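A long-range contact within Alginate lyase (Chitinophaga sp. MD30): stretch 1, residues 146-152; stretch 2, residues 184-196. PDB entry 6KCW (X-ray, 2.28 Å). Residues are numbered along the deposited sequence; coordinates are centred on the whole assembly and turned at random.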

# COMPACT_ATOMS: atom_id res chain seq x y z
N THR A 146 -6.79 -8.96 -7.61
CA THR A 146 -6.02 -8.08 -8.48
C THR A 146 -6.86 -7.45 -9.57
O THR A 146 -6.36 -6.57 -10.28
CB THR A 146 -4.86 -8.81 -9.16
OG1 THR A 146 -5.39 -9.80 -10.06
CG2 THR A 146 -3.93 -9.45 -8.13
N PHE A 147 -8.11 -7.90 -9.74
CA PHE A 147 -8.97 -7.53 -10.86
C PHE A 147 -8.32 -7.84 -12.20
O PHE A 147 -8.68 -7.25 -13.22
CB PHE A 147 -9.37 -6.06 -10.78
CG PHE A 147 -10.39 -5.79 -9.71
CD1 PHE A 147 -9.99 -5.61 -8.39
CD2 PHE A 147 -11.73 -5.72 -10.02
CE1 PHE A 147 -10.93 -5.37 -7.39
CE2 PHE A 147 -12.67 -5.48 -9.03
CZ PHE A 147 -12.27 -5.31 -7.71
N GLY A 148 -7.38 -8.78 -12.21
CA GLY A 148 -6.64 -9.10 -13.41
C GLY A 148 -5.75 -8.00 -13.95
O GLY A 148 -5.35 -8.08 -15.11
N LYS A 149 -5.41 -6.98 -13.15
CA LYS A 149 -4.76 -5.79 -13.68
C LYS A 149 -3.26 -5.77 -13.35
O LYS A 149 -2.82 -6.27 -12.31
CB LYS A 149 -5.41 -4.51 -13.14
CG LYS A 149 -6.94 -4.50 -13.25
CD LYS A 149 -7.37 -4.60 -14.71
CE LYS A 149 -8.81 -4.15 -14.92
NZ LYS A 149 -9.15 -4.06 -16.37
N SER A 150 -2.48 -5.17 -14.25
CA SER A 150 -1.05 -5.06 -14.01
C SER A 150 -0.49 -3.83 -14.71
O SER A 150 -1.04 -3.35 -15.70
CB SER A 150 -0.30 -6.31 -14.49
OG SER A 150 -0.36 -6.45 -15.89
N TYR A 151 0.60 -3.32 -14.15
CA TYR A 151 1.35 -2.24 -14.77
C TYR A 151 2.84 -2.61 -14.76
O TYR A 151 3.42 -2.88 -13.69
CB TYR A 151 1.13 -0.91 -14.05
CG TYR A 151 1.84 0.27 -14.69
CD1 TYR A 151 3.16 0.57 -14.37
CD2 TYR A 151 1.20 1.08 -15.61
CE1 TYR A 151 3.82 1.64 -14.94
CE2 TYR A 151 1.85 2.17 -16.20
CZ TYR A 151 3.16 2.44 -15.85
OH TYR A 151 3.82 3.51 -16.42
N PRO A 152 3.45 -2.63 -15.95
CA PRO A 152 2.77 -2.30 -17.21
C PRO A 152 1.88 -3.44 -17.70
O PRO A 152 2.01 -4.57 -17.18
CB PRO A 152 3.93 -2.04 -18.17
CG PRO A 152 5.02 -2.94 -17.66
CD PRO A 152 4.86 -3.02 -16.16
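Stretch 2, residues 184-196: IINGTTVLDTAIR

The apolar centre of the contact is built around Val 190, where stretch 2 turns a corner and where the two backbones come nearest in register, the CA atoms of Tyr 151 and Val 190 lying 6.1 Å apart. The CA-to-CB bond of Val 190 points sideways relative to stretch 1, yet its chi1 of -173° (t) leaves both methyls within reach: CG2 lies 3.8 Å from CB of Tyr 151, and CG1 lies 4.1 Å from the backbone C of Ser 150. Because the chain turns here, the strands before and after Val 190 belong to different sheets or faces, and each meets a different aromatic residue of stretch 1. The contacts run in opposite order along the two chains: Tyr 151, late in stretch 1, meets Ile 185 to Val 190, and Phe 147, early in stretch 1, meets Leu 191 to Ile 195, so the stretches run roughly antiparallel overall.

Tyr 151 (chi1 -177°, t) receives the earlier part. CG2 of Ile 185 sits 3.5 Å from CE1 of Tyr 151 and 3.8 Å from the centroid of that ring, 24° off the ring normal, which identifies a CH-pi contact over one face. Thr 188 approaches the same ring at its edge, with its CB 3.7 Å from CE2 of Tyr 151. Ile 185 and Thr 188 can both serve the ring because a type I' turn joins them, closed by backbone hydrogen bonds from N of Thr 188 to O of Ile 185 (2.9 Å) and from N of Ile 185 to O of Thr 188 (3.0 Å).

Phe 147 receives the later strand. Leu 191, Thr 193 and Ile 195 all direct CB toward stretch 1, whereas Asp 192 and Ala 194 point away, the alternation expected of an extended chain. CD1 of Leu 191 is 3.7 Å from CB of Phe 147, CG2 of Thr 193 lies over one ring face, 4.0 Å from CE2 of Phe 147, and CD1 of Ile 195 is 4.0 Å from CZ of Phe 147. Stretch 1 has no regular secondary structure; a type I' turn from Thr 146 to Lys 149 carries Phe 147, with phi/psi of 56/23°, and a bond from N of Lys 149 to O of Thr 146 (3.1 Å) closes it.

Farther out, Lys 149 lends its aliphatic part: its CB is 3.5 Å from O of Val 190 and its CG 3.9 Å from CD1 of Leu 191, while the end of the side chain leads away. At the polar edge, ND2 of Asn 186 donates a weak hydrogen bond to OH of Tyr 151, 3.2 Å long with an N-H...acceptor angle of 132°. It is the only hydrogen bond across the stretches, which together bury 503 Å².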

# COMPACT_ATOMS: atom_id res chain seq x y z
N ILE A 184 -3.50 4.76 -10.22
CA ILE A 184 -2.93 5.42 -11.40
C ILE A 184 -1.42 5.47 -11.23
O ILE A 184 -0.93 5.99 -10.22
CB ILE A 184 -3.51 6.84 -11.59
CG1 ILE A 184 -5.03 6.86 -11.42
CG2 ILE A 184 -3.13 7.39 -12.96
CD1 ILE A 184 -5.80 6.25 -12.58
N ILE A 185 -0.69 4.93 -12.20
CA ILE A 185 0.76 4.86 -12.14
C ILE A 185 1.32 5.56 -13.37
O ILE A 185 1.00 5.17 -14.51
CB ILE A 185 1.27 3.41 -12.05
CG1 ILE A 185 0.70 2.72 -10.80
CG2 ILE A 185 2.79 3.35 -12.01
CD1 ILE A 185 1.11 1.28 -10.70
N ASN A 186 2.16 6.57 -13.15
CA ASN A 186 2.68 7.39 -14.24
C ASN A 186 1.54 7.91 -15.12
O ASN A 186 1.60 7.85 -16.34
CB ASN A 186 3.68 6.61 -15.10
CG ASN A 186 5.00 6.40 -14.42
OD1 ASN A 186 5.27 6.98 -13.37
ND2 ASN A 186 5.86 5.58 -15.03
N GLY A 187 0.47 8.39 -14.48
CA GLY A 187 -0.67 8.91 -15.22
C GLY A 187 -1.46 7.90 -16.03
O GLY A 187 -2.43 8.28 -16.69
N THR A 188 -1.08 6.62 -16.00
CA THR A 188 -1.76 5.55 -16.71
C THR A 188 -2.68 4.79 -15.76
O THR A 188 -2.25 4.41 -14.66
CB THR A 188 -0.75 4.58 -17.33
OG1 THR A 188 -0.06 5.22 -18.42
CG2 THR A 188 -1.45 3.30 -17.83
N THR A 189 -3.92 4.57 -16.17
CA THR A 189 -4.88 3.84 -15.34
C THR A 189 -4.46 2.38 -15.19
O THR A 189 -4.28 1.66 -16.18
CB THR A 189 -6.28 3.93 -15.94
OG1 THR A 189 -6.76 5.28 -15.86
CG2 THR A 189 -7.27 3.02 -15.20
N VAL A 190 -4.31 1.93 -13.95
CA VAL A 190 -4.04 0.52 -13.70
C VAL A 190 -5.37 -0.12 -13.36
O VAL A 190 -5.79 -1.09 -14.00
CB VAL A 190 -3.02 0.33 -12.56
CG1 VAL A 190 -2.64 -1.14 -12.44
CG2 VAL A 190 -1.79 1.18 -12.82
N LEU A 191 -6.03 0.41 -12.34
CA LEU A 191 -7.34 -0.05 -11.92
C LEU A 191 -8.20 1.18 -11.68
O LEU A 191 -7.78 2.10 -10.96
CB LEU A 191 -7.26 -0.89 -10.65
CG LEU A 191 -8.61 -1.29 -10.05
CD1 LEU A 191 -9.27 -2.36 -10.90
CD2 LEU A 191 -8.46 -1.76 -8.60
N ASP A 192 -9.40 1.20 -12.28
CA ASP A 192 -10.38 2.25 -12.00
C ASP A 192 -11.75 1.61 -12.13
O ASP A 192 -12.35 1.62 -13.21
CB ASP A 192 -10.20 3.45 -12.94
CG ASP A 192 -11.32 4.48 -12.80
OD1 ASP A 192 -11.92 4.58 -11.70
OD2 ASP A 192 -11.61 5.18 -13.79
N THR A 193 -12.24 1.03 -11.04
CA THR A 193 -13.47 0.27 -11.05
C THR A 193 -14.41 0.73 -9.95
O THR A 193 -13.98 1.12 -8.86
CB THR A 193 -13.23 -1.23 -10.87
OG1 THR A 193 -14.50 -1.91 -10.80
CG2 THR A 193 -12.49 -1.48 -9.57
N ALA A 194 -15.71 0.65 -10.23
CA ALA A 194 -16.66 0.73 -9.14
C ALA A 194 -16.61 -0.58 -8.37
O ALA A 194 -16.18 -1.61 -8.90
CB ALA A 194 -18.06 1.04 -9.68
N ILE A 195 -17.00 -0.54 -7.10
CA ILE A 195 -16.72 -1.65 -6.20
C ILE A 195 -17.67 -1.57 -5.02
O ILE A 195 -18.19 -0.51 -4.68
CB ILE A 195 -15.24 -1.60 -5.74
CG1 ILE A 195 -14.77 -2.95 -5.20
CG2 ILE A 195 -15.05 -0.53 -4.68
CD1 ILE A 195 -13.34 -2.93 -4.68
N ARG A 196 -17.91 -2.72 -4.39
CA ARG A 196 -18.59 -2.81 -3.12
C ARG A 196 -17.55 -3.19 -2.08
O ARG A 196 -16.90 -4.24 -2.21
CB ARG A 196 -19.72 -3.84 -3.20
CG ARG A 196 -20.45 -4.16 -1.90
CD ARG A 196 -21.80 -4.82 -2.19
NE ARG A 196 -21.66 -6.04 -2.97
CZ ARG A 196 -22.63 -6.95 -3.14
NH1 ARG A 196 -23.83 -6.77 -2.58
NH2 ARG A 196 -22.39 -8.04 -3.85